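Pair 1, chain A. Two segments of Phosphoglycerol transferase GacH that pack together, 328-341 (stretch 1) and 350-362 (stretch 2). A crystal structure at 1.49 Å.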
# COMPACT_ATOMS: atom_id res chain seq x y z
N PRO A 328 -6.18 -16.43 -11.53
CA PRO A 328 -5.81 -17.45 -10.54
C PRO A 328 -4.87 -16.92 -9.47
O PRO A 328 -5.06 -17.20 -8.28
CB PRO A 328 -5.17 -18.54 -11.40
CG PRO A 328 -5.90 -18.41 -12.76
CD PRO A 328 -6.03 -16.91 -12.92
N TYR A 329 -3.86 -16.13 -9.87
CA TYR A 329 -2.98 -15.48 -8.90
C TYR A 329 -3.77 -14.68 -7.87
O TYR A 329 -3.56 -14.83 -6.67
CB TYR A 329 -1.99 -14.58 -9.66
CG TYR A 329 -0.94 -13.86 -8.81
CD1 TYR A 329 -0.14 -14.56 -7.91
CD2 TYR A 329 -0.71 -12.49 -8.96
CE1 TYR A 329 0.83 -13.91 -7.16
CE2 TYR A 329 0.26 -11.83 -8.21
CZ TYR A 329 1.03 -12.54 -7.32
OH TYR A 329 2.00 -11.90 -6.59
N TYR A 330 -4.70 -13.82 -8.32
CA TYR A 330 -5.47 -13.02 -7.36
C TYR A 330 -6.53 -13.83 -6.62
O TYR A 330 -6.95 -13.42 -5.54
CB TYR A 330 -6.03 -11.74 -8.02
CG TYR A 330 -4.91 -10.75 -8.31
CD1 TYR A 330 -4.08 -10.29 -7.30
CD2 TYR A 330 -4.66 -10.32 -9.59
CE1 TYR A 330 -3.03 -9.43 -7.57
CE2 TYR A 330 -3.64 -9.46 -9.87
CZ TYR A 330 -2.82 -9.01 -8.87
OH TYR A 330 -1.81 -8.15 -9.18
N ALA A 331 -6.94 -15.00 -7.15
CA ALA A 331 -7.75 -15.93 -6.37
C ALA A 331 -6.95 -16.47 -5.18
O ALA A 331 -7.44 -16.48 -4.04
CB ALA A 331 -8.24 -17.09 -7.25
N LEU A 332 -5.72 -16.91 -5.42
CA LEU A 332 -4.84 -17.30 -4.32
C LEU A 332 -4.67 -16.15 -3.33
O LEU A 332 -4.77 -16.35 -2.11
CB LEU A 332 -3.47 -17.72 -4.86
CG LEU A 332 -2.31 -17.84 -3.87
CD1 LEU A 332 -2.60 -18.86 -2.80
CD2 LEU A 332 -1.05 -18.19 -4.63
N LEU A 333 -4.42 -14.95 -3.83
CA LEU A 333 -4.21 -13.81 -2.94
C LEU A 333 -5.49 -13.43 -2.20
O LEU A 333 -5.42 -12.87 -1.10
CB LEU A 333 -3.64 -12.63 -3.71
CG LEU A 333 -2.23 -12.89 -4.27
CD1 LEU A 333 -1.85 -11.85 -5.30
CD2 LEU A 333 -1.22 -12.91 -3.13
N THR A 334 -6.66 -13.74 -2.77
CA THR A 334 -7.91 -13.56 -2.04
C THR A 334 -8.03 -14.55 -0.90
O THR A 334 -8.47 -14.19 0.20
CB THR A 334 -9.10 -13.67 -3.00
OG1 THR A 334 -8.97 -12.66 -4.00
CG2 THR A 334 -10.42 -13.49 -2.27
N GLU A 335 -7.62 -15.81 -1.13
CA GLU A 335 -7.56 -16.79 -0.05
C GLU A 335 -6.59 -16.35 1.04
O GLU A 335 -6.88 -16.51 2.23
CB GLU A 335 -7.14 -18.15 -0.61
CG GLU A 335 -8.24 -18.82 -1.41
CD GLU A 335 -9.31 -19.40 -0.51
OE1 GLU A 335 -9.09 -20.49 0.07
OE2 GLU A 335 -10.38 -18.77 -0.37
N VAL A 336 -5.44 -15.78 0.66
CA VAL A 336 -4.52 -15.24 1.66
C VAL A 336 -5.20 -14.12 2.46
O VAL A 336 -5.20 -14.13 3.69
CB VAL A 336 -3.21 -14.76 1.01
CG1 VAL A 336 -2.31 -14.06 2.03
CG2 VAL A 336 -2.49 -15.95 0.35
N LEU A 337 -5.77 -13.15 1.75
CA LEU A 337 -6.44 -12.03 2.42
C LEU A 337 -7.44 -12.52 3.45
O LEU A 337 -7.45 -12.06 4.60
CB LEU A 337 -7.15 -11.16 1.37
CG LEU A 337 -8.22 -10.17 1.85
CD1 LEU A 337 -7.58 -9.00 2.61
CD2 LEU A 337 -9.02 -9.64 0.64
N ASN A 338 -8.26 -13.50 3.08
CA ASN A 338 -9.36 -13.90 3.94
C ASN A 338 -8.97 -14.93 4.98
O ASN A 338 -9.57 -14.95 6.07
CB ASN A 338 -10.51 -14.46 3.09
CG ASN A 338 -11.26 -13.37 2.34
OD1 ASN A 338 -11.43 -12.26 2.86
ND2 ASN A 338 -11.72 -13.67 1.13
N LYS A 339 -8.02 -15.82 4.69
CA LYS A 339 -7.80 -16.97 5.55
C LYS A 339 -6.37 -17.18 6.02
O LYS A 339 -6.15 -18.08 6.84
CB LYS A 339 -8.26 -18.26 4.85
CG LYS A 339 -9.68 -18.22 4.33
CD LYS A 339 -10.01 -19.48 3.55
CE LYS A 339 -11.33 -19.36 2.82
NZ LYS A 339 -11.62 -20.59 2.02
N ALA A 340 -5.39 -16.42 5.52
CA ALA A 340 -4.01 -16.78 5.83
C ALA A 340 -3.10 -15.58 6.00
O ALA A 340 -1.88 -15.71 5.82
CB ALA A 340 -3.46 -17.75 4.77
N SER A 341 -3.64 -14.42 6.38
CA SER A 341 -2.78 -13.26 6.49
C SER A 341 -2.44 -12.91 7.95
O SER A 341 -2.58 -13.73 8.86
CB SER A 341 -3.43 -12.07 5.77
OG SER A 341 -2.50 -11.01 5.63
N GLU A 350 -4.64 -24.22 8.54
CA GLU A 350 -5.18 -23.63 7.32
C GLU A 350 -4.30 -22.50 6.82
O GLU A 350 -4.05 -22.38 5.62
CB GLU A 350 -6.60 -23.12 7.55
CG GLU A 350 -7.18 -22.45 6.32
CD GLU A 350 -8.66 -22.19 6.44
OE1 GLU A 350 -9.04 -21.44 7.37
OE2 GLU A 350 -9.44 -22.76 5.65
N VAL A 351 -3.83 -21.64 7.73
CA VAL A 351 -2.92 -20.57 7.34
C VAL A 351 -1.68 -21.16 6.67
O VAL A 351 -1.24 -20.68 5.61
CB VAL A 351 -2.55 -19.71 8.56
CG1 VAL A 351 -1.54 -18.64 8.17
CG2 VAL A 351 -3.80 -19.07 9.14
N LYS A 352 -1.11 -22.20 7.27
CA LYS A 352 0.12 -22.78 6.74
C LYS A 352 -0.10 -23.39 5.37
O LYS A 352 0.79 -23.34 4.51
CB LYS A 352 0.65 -23.84 7.68
CG LYS A 352 1.24 -23.33 8.98
CD LYS A 352 1.73 -24.56 9.75
CE LYS A 352 2.22 -24.25 11.14
NZ LYS A 352 2.54 -25.53 11.86
N ALA A 353 -1.26 -24.02 5.15
CA ALA A 353 -1.52 -24.66 3.87
C ALA A 353 -1.59 -23.63 2.76
O ALA A 353 -0.95 -23.79 1.71
CB ALA A 353 -2.82 -25.48 3.94
N ILE A 354 -2.34 -22.55 2.98
CA ILE A 354 -2.44 -21.50 1.98
C ILE A 354 -1.10 -20.79 1.80
O ILE A 354 -0.71 -20.44 0.68
CB ILE A 354 -3.59 -20.54 2.36
CG1 ILE A 354 -4.94 -21.27 2.34
CG2 ILE A 354 -3.60 -19.31 1.44
CD1 ILE A 354 -6.07 -20.47 2.95
N GLN A 355 -0.36 -20.58 2.90
CA GLN A 355 0.95 -19.96 2.78
C GLN A 355 1.91 -20.84 2.00
O GLN A 355 2.78 -20.31 1.29
CB GLN A 355 1.51 -19.63 4.17
CG GLN A 355 0.91 -18.39 4.78
CD GLN A 355 1.30 -17.11 4.04
OE1 GLN A 355 2.34 -17.03 3.38
NE2 GLN A 355 0.44 -16.10 4.13
N ASN A 356 1.77 -22.17 2.09
CA ASN A 356 2.62 -23.03 1.28
C ASN A 356 2.33 -22.83 -0.20
O ASN A 356 3.25 -22.79 -1.02
CB ASN A 356 2.48 -24.49 1.68
CG ASN A 356 3.35 -25.39 0.84
OD1 ASN A 356 2.89 -25.97 -0.13
ND2 ASN A 356 4.62 -25.50 1.21
N ASP A 357 1.05 -22.69 -0.56
CA ASP A 357 0.71 -22.34 -1.94
C ASP A 357 1.40 -21.04 -2.33
O ASP A 357 2.05 -20.95 -3.39
CB ASP A 357 -0.80 -22.17 -2.10
CG ASP A 357 -1.58 -23.46 -1.97
OD1 ASP A 357 -1.00 -24.55 -2.12
OD2 ASP A 357 -2.80 -23.38 -1.71
N LEU A 358 1.26 -20.01 -1.49
CA LEU A 358 1.85 -18.70 -1.79
C LEU A 358 3.36 -18.76 -1.88
O LEU A 358 3.95 -18.19 -2.80
CB LEU A 358 1.39 -17.68 -0.75
CG LEU A 358 1.98 -16.29 -0.93
CD1 LEU A 358 1.58 -15.69 -2.26
CD2 LEU A 358 1.55 -15.37 0.22
N LYS A 359 4.02 -19.45 -0.93
CA LYS A 359 5.48 -19.47 -0.92
C LYS A 359 6.03 -20.13 -2.18
O LYS A 359 7.05 -19.69 -2.73
CB LYS A 359 5.99 -20.19 0.32
CG LYS A 359 5.80 -19.42 1.62
CD LYS A 359 6.06 -20.25 2.86
CE LYS A 359 5.84 -19.43 4.11
NZ LYS A 359 5.97 -20.21 5.36
N ASN A 360 5.37 -21.19 -2.67
CA ASN A 360 5.83 -21.82 -3.89
C ASN A 360 5.73 -20.87 -5.08
O ASN A 360 6.66 -20.80 -5.91
CB ASN A 360 5.09 -23.13 -4.14
CG ASN A 360 5.72 -24.30 -3.42
OD1 ASN A 360 6.83 -24.72 -3.76
ND2 ASN A 360 5.06 -24.82 -2.39
N ILE A 361 4.63 -20.12 -5.18
CA ILE A 361 4.48 -19.14 -6.25
C ILE A 361 5.53 -18.04 -6.11
O ILE A 361 6.18 -17.62 -7.08
CB ILE A 361 3.06 -18.55 -6.24
CG1 ILE A 361 2.02 -19.64 -6.54
CG2 ILE A 361 2.94 -17.36 -7.21
CD1 ILE A 361 2.17 -20.32 -7.90
N GLN A 362 5.68 -17.53 -4.89
CA GLN A 362 6.59 -16.43 -4.60
C GLN A 362 8.03 -16.82 -4.89
O GLN A 362 8.80 -16.02 -5.44
CB GLN A 362 6.40 -16.07 -3.13
CG GLN A 362 7.20 -14.88 -2.61
CD GLN A 362 6.66 -14.37 -1.29
OE1 GLN A 362 5.67 -14.89 -0.76
NE2 GLN A 362 7.33 -13.37 -0.73
O HOH W 1 -7.77 -19.29 8.53

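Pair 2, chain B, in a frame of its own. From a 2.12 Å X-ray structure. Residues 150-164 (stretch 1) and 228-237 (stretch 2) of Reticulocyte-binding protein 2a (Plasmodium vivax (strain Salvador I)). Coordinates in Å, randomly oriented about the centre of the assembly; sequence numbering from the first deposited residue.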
# COMPACT_ATOMS: atom_id res chain seq x y z
N THR B 150 25.58 12.65 11.17
CA THR B 150 24.55 12.51 10.15
C THR B 150 23.49 11.49 10.56
O THR B 150 22.29 11.70 10.35
CB THR B 150 25.16 12.10 8.79
OG1 THR B 150 25.82 13.23 8.21
CG2 THR B 150 24.08 11.62 7.83
N TYR B 151 23.93 10.39 11.16
CA TYR B 151 23.01 9.37 11.64
C TYR B 151 22.07 9.93 12.70
O TYR B 151 20.87 9.66 12.67
CB TYR B 151 23.78 8.17 12.21
CG TYR B 151 22.89 7.17 12.92
CD1 TYR B 151 22.10 6.28 12.19
CD2 TYR B 151 22.82 7.12 14.30
CE1 TYR B 151 21.28 5.37 12.83
CE2 TYR B 151 22.00 6.22 14.95
CZ TYR B 151 21.23 5.34 14.21
OH TYR B 151 20.42 4.44 14.84
N GLU B 152 22.61 10.70 13.63
CA GLU B 152 21.81 11.26 14.71
C GLU B 152 20.83 12.31 14.19
O GLU B 152 19.69 12.40 14.66
CB GLU B 152 22.70 11.86 15.80
CG GLU B 152 21.93 12.38 17.01
CD GLU B 152 22.83 12.95 18.08
OE1 GLU B 152 23.58 13.90 17.79
OE2 GLU B 152 22.78 12.44 19.23
N ILE B 153 21.27 13.10 13.22
CA ILE B 153 20.41 14.11 12.60
C ILE B 153 19.22 13.47 11.90
O ILE B 153 18.07 13.85 12.14
CB ILE B 153 21.19 14.96 11.58
CG1 ILE B 153 22.24 15.82 12.29
CG2 ILE B 153 20.23 15.84 10.79
CD1 ILE B 153 21.65 16.76 13.32
N MET B 154 19.50 12.50 11.04
CA MET B 154 18.46 11.84 10.26
C MET B 154 17.50 11.06 11.16
O MET B 154 16.30 11.02 10.90
CB MET B 154 19.09 10.90 9.23
CG MET B 154 19.85 11.61 8.13
SD MET B 154 18.82 12.80 7.24
CE MET B 154 17.47 11.75 6.72
N LEU B 155 18.04 10.45 12.21
CA LEU B 155 17.21 9.70 13.16
C LEU B 155 16.22 10.64 13.83
O LEU B 155 15.06 10.30 14.02
CB LEU B 155 18.08 8.99 14.20
CG LEU B 155 17.33 8.08 15.18
CD1 LEU B 155 16.58 6.98 14.42
CD2 LEU B 155 18.27 7.48 16.21
N GLU B 156 16.70 11.83 14.19
CA GLU B 156 15.85 12.84 14.82
C GLU B 156 14.76 13.29 13.86
O GLU B 156 13.62 13.52 14.26
CB GLU B 156 16.69 14.04 15.27
CG GLU B 156 15.89 15.11 15.99
CD GLU B 156 15.25 14.61 17.27
OE1 GLU B 156 15.87 13.77 17.96
OE2 GLU B 156 14.12 15.03 17.58
N ILE B 157 15.11 13.41 12.58
CA ILE B 157 14.14 13.75 11.55
C ILE B 157 13.09 12.65 11.42
O ILE B 157 11.89 12.93 11.36
CB ILE B 157 14.81 13.99 10.19
CG1 ILE B 157 15.75 15.20 10.29
CG2 ILE B 157 13.77 14.21 9.11
CD1 ILE B 157 16.47 15.52 9.00
N TYR B 158 13.54 11.40 11.37
CA TYR B 158 12.64 10.26 11.25
C TYR B 158 11.72 10.11 12.45
O TYR B 158 10.53 9.87 12.31
CB TYR B 158 13.43 8.96 11.05
CG TYR B 158 14.12 8.85 9.71
CD1 TYR B 158 13.75 9.65 8.65
CD2 TYR B 158 15.15 7.93 9.51
CE1 TYR B 158 14.37 9.55 7.42
CE2 TYR B 158 15.78 7.82 8.29
CZ TYR B 158 15.38 8.64 7.24
OH TYR B 158 16.00 8.54 6.02
N VAL B 159 12.30 10.25 13.64
CA VAL B 159 11.55 10.13 14.89
C VAL B 159 10.41 11.16 14.95
O VAL B 159 9.28 10.82 15.26
CB VAL B 159 12.47 10.30 16.12
CG1 VAL B 159 11.68 10.64 17.36
CG2 VAL B 159 13.30 9.03 16.34
N GLU B 160 10.72 12.41 14.62
CA GLU B 160 9.72 13.47 14.66
C GLU B 160 8.60 13.23 13.64
O GLU B 160 7.44 13.54 13.88
CB GLU B 160 10.38 14.83 14.41
CG GLU B 160 9.44 16.02 14.53
CD GLU B 160 8.93 16.24 15.95
OE1 GLU B 160 9.56 15.73 16.91
OE2 GLU B 160 7.90 16.93 16.11
N ARG B 161 8.96 12.65 12.49
CA ARG B 161 7.99 12.39 11.44
C ARG B 161 7.01 11.28 11.80
O ARG B 161 5.82 11.39 11.54
CB ARG B 161 8.70 12.06 10.13
CG ARG B 161 9.30 13.28 9.45
CD ARG B 161 10.08 12.90 8.21
NE ARG B 161 10.59 14.09 7.52
CZ ARG B 161 11.36 14.05 6.43
NH1 ARG B 161 11.71 12.88 5.91
NH2 ARG B 161 11.78 15.18 5.88
N VAL B 162 7.50 10.20 12.42
CA VAL B 162 6.62 9.09 12.77
C VAL B 162 5.73 9.42 13.97
O VAL B 162 4.71 8.78 14.18
CB VAL B 162 7.41 7.80 13.07
CG1 VAL B 162 8.22 7.37 11.86
CG2 VAL B 162 8.30 7.98 14.29
N LYS B 163 6.12 10.44 14.73
CA LYS B 163 5.33 10.87 15.88
C LYS B 163 4.20 11.80 15.46
O LYS B 163 3.32 12.11 16.26
CB LYS B 163 6.21 11.58 16.91
CG LYS B 163 7.15 10.68 17.68
CD LYS B 163 7.96 11.48 18.69
CE LYS B 163 8.89 10.58 19.50
NZ LYS B 163 9.75 11.37 20.42
N GLU B 164 4.23 12.25 14.21
CA GLU B 164 3.25 13.23 13.74
C GLU B 164 1.84 12.65 13.65
O GLU B 164 0.86 13.37 13.82
CB GLU B 164 3.67 13.78 12.38
CG GLU B 164 4.74 14.86 12.47
CD GLU B 164 5.23 15.31 11.11
OE1 GLU B 164 6.35 15.86 11.02
OE2 GLU B 164 4.49 15.13 10.12
N GLY B 228 7.58 0.00 10.99
CA GLY B 228 8.51 1.07 10.68
C GLY B 228 8.66 2.06 11.82
O GLY B 228 9.78 2.42 12.19
N LYS B 229 7.53 2.50 12.37
CA LYS B 229 7.53 3.50 13.43
C LYS B 229 8.22 3.02 14.71
O LYS B 229 9.08 3.71 15.26
CB LYS B 229 6.10 3.94 13.75
CG LYS B 229 6.00 4.87 14.95
CD LYS B 229 4.63 5.51 15.06
CE LYS B 229 4.55 6.43 16.28
NZ LYS B 229 3.35 7.30 16.25
N GLU B 230 7.84 1.84 15.18
CA GLU B 230 8.39 1.30 16.41
C GLU B 230 9.89 1.06 16.31
O GLU B 230 10.62 1.27 17.28
CB GLU B 230 7.68 -0.00 16.80
CG GLU B 230 6.27 0.20 17.32
CD GLU B 230 5.60 -1.11 17.70
OE1 GLU B 230 6.18 -2.18 17.43
OE2 GLU B 230 4.49 -1.06 18.27
N ASN B 231 10.35 0.63 15.14
CA ASN B 231 11.78 0.40 14.95
C ASN B 231 12.56 1.71 14.92
O ASN B 231 13.67 1.79 15.45
CB ASN B 231 12.03 -0.39 13.67
CG ASN B 231 11.85 -1.88 13.87
OD1 ASN B 231 12.67 -2.53 14.52
ND2 ASN B 231 10.78 -2.43 13.32
N VAL B 232 11.98 2.73 14.29
CA VAL B 232 12.58 4.07 14.30
C VAL B 232 12.71 4.56 15.73
O VAL B 232 13.76 5.04 16.15
CB VAL B 232 11.76 5.08 13.47
CG1 VAL B 232 12.15 6.50 13.81
CG2 VAL B 232 11.94 4.82 11.98
N LEU B 233 11.62 4.42 16.49
CA LEU B 233 11.61 4.83 17.89
C LEU B 233 12.57 3.99 18.73
O LEU B 233 13.15 4.48 19.70
CB LEU B 233 10.19 4.74 18.46
CG LEU B 233 9.17 5.70 17.85
CD1 LEU B 233 7.83 5.58 18.56
CD2 LEU B 233 9.69 7.13 17.91
N LYS B 234 12.74 2.73 18.35
CA LYS B 234 13.66 1.85 19.08
C LYS B 234 15.11 2.28 18.88
O LYS B 234 15.91 2.23 19.82
CB LYS B 234 13.48 0.39 18.66
CG LYS B 234 14.63 -0.51 19.09
CD LYS B 234 14.20 -1.95 19.27
CE LYS B 234 14.99 -2.60 20.40
NZ LYS B 234 15.68 -1.59 21.26
N LEU B 235 15.44 2.72 17.67
CA LEU B 235 16.80 3.18 17.37
C LEU B 235 17.20 4.35 18.26
O LEU B 235 18.38 4.50 18.60
CB LEU B 235 16.91 3.57 15.89
CG LEU B 235 16.80 2.42 14.89
CD1 LEU B 235 16.94 2.94 13.47
CD2 LEU B 235 17.84 1.35 15.19
N GLN B 236 16.23 5.17 18.63
CA GLN B 236 16.48 6.32 19.49
C GLN B 236 16.83 5.89 20.91
O GLN B 236 17.70 6.48 21.55
CB GLN B 236 15.26 7.25 19.51
CG GLN B 236 15.48 8.54 20.29
CD GLN B 236 14.25 9.42 20.32
OE1 GLN B 236 13.19 9.05 19.82
NE2 GLN B 236 14.39 10.61 20.90
N ASN B 237 16.16 4.85 21.40
CA ASN B 237 16.39 4.35 22.75
C ASN B 237 17.75 3.68 22.91
O ASN B 237 18.37 3.78 23.97
CB ASN B 237 15.29 3.37 23.15
CG ASN B 237 14.03 4.06 23.63
OD1 ASN B 237 14.09 5.19 24.13
ND2 ASN B 237 12.90 3.39 23.50
O HOH W 2 20.38 3.87 17.23

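Two helices that run in broadly opposed directions and cross obliquely can be packed by quite different sets of side chains, and these two pairs make the point well. In pair 1 the helix axes approach to 9.9 Å with an angle of 147° between their directions; in pair 2 the values are 9.3 Å and 136°. Fourteen central residues superpose with an RMSD of 0.7 Å, and the buried surfaces are similar, 610 and 552 Å².

The strongest match lies at the centre. Leu332(A) coincides with Leu155(B), Val336(A) with Val159(B), and Ile354(A) with Val232(B), with side-chain centres no more than 0.6 Å apart. Both leucines adopt the same t, p rotamer and reach over the opposing helix: CD1 of Leu332(A) lies 3.8 Å from CB of Asp357(A), and CD1 of Leu155(B) lies 3.7 Å from CB of Leu235(B), the matching position. An aspartate and a leucine can thus serve alike here, because the contact is made to the CB that both possess. In pair 1 Leu332(A) is a knob among four residues of the other helix, and Ile354(A) returns the arrangement, its CG2 3.7 Å from CG2 of Val336(A). At the matching position in pair 2, CG1 of Val232(B) is 3.8 Å from CG2 of Val159(B).

Around this common centre the solutions diverge. Ile354(A) extends CD1 to 3.6 Å from CB of Lys339(A), whose long chain runs on to a salt bridge within its own helix, NZ to OE1 of Glu335(A) at 3.2 Å. Val162(B) matches Lys339(A) in backbone only, the side-chain centres lying 4.7 Å apart; it is short and apolar, and packs its CG2 4.2 Å from CG1 of Val232(B) and 4.0 Å from CD2 of Leu233(B). Leu358(A), which sets CD2 4.1 Å from CG2 of Val336(A), matches Gln236(B), whose OE1 comes within 3.3 Å of CG1 of Val159(B).

Each pair also ties a side chain of the second helix to a backbone carbonyl of the first stretch, but from different positions. In pair 1 NE2 of Gln355(A) donates to O of Ala340(A) at 2.9 Å; in pair 2 NZ of Lys229(B) donates to O of Val162(B), also at 2.9 Å. Gln355(A) matches the apolar Leu233(B), whereas Lys229(B) matches Val351(A), whose CG2 merely touches O of Lys339(A) at 3.4 Å. In these two pairs the same backbone crossing is packed by a similar apolar centre, while the matched positions around it carry different side chains and place their hydrogen bonds differently.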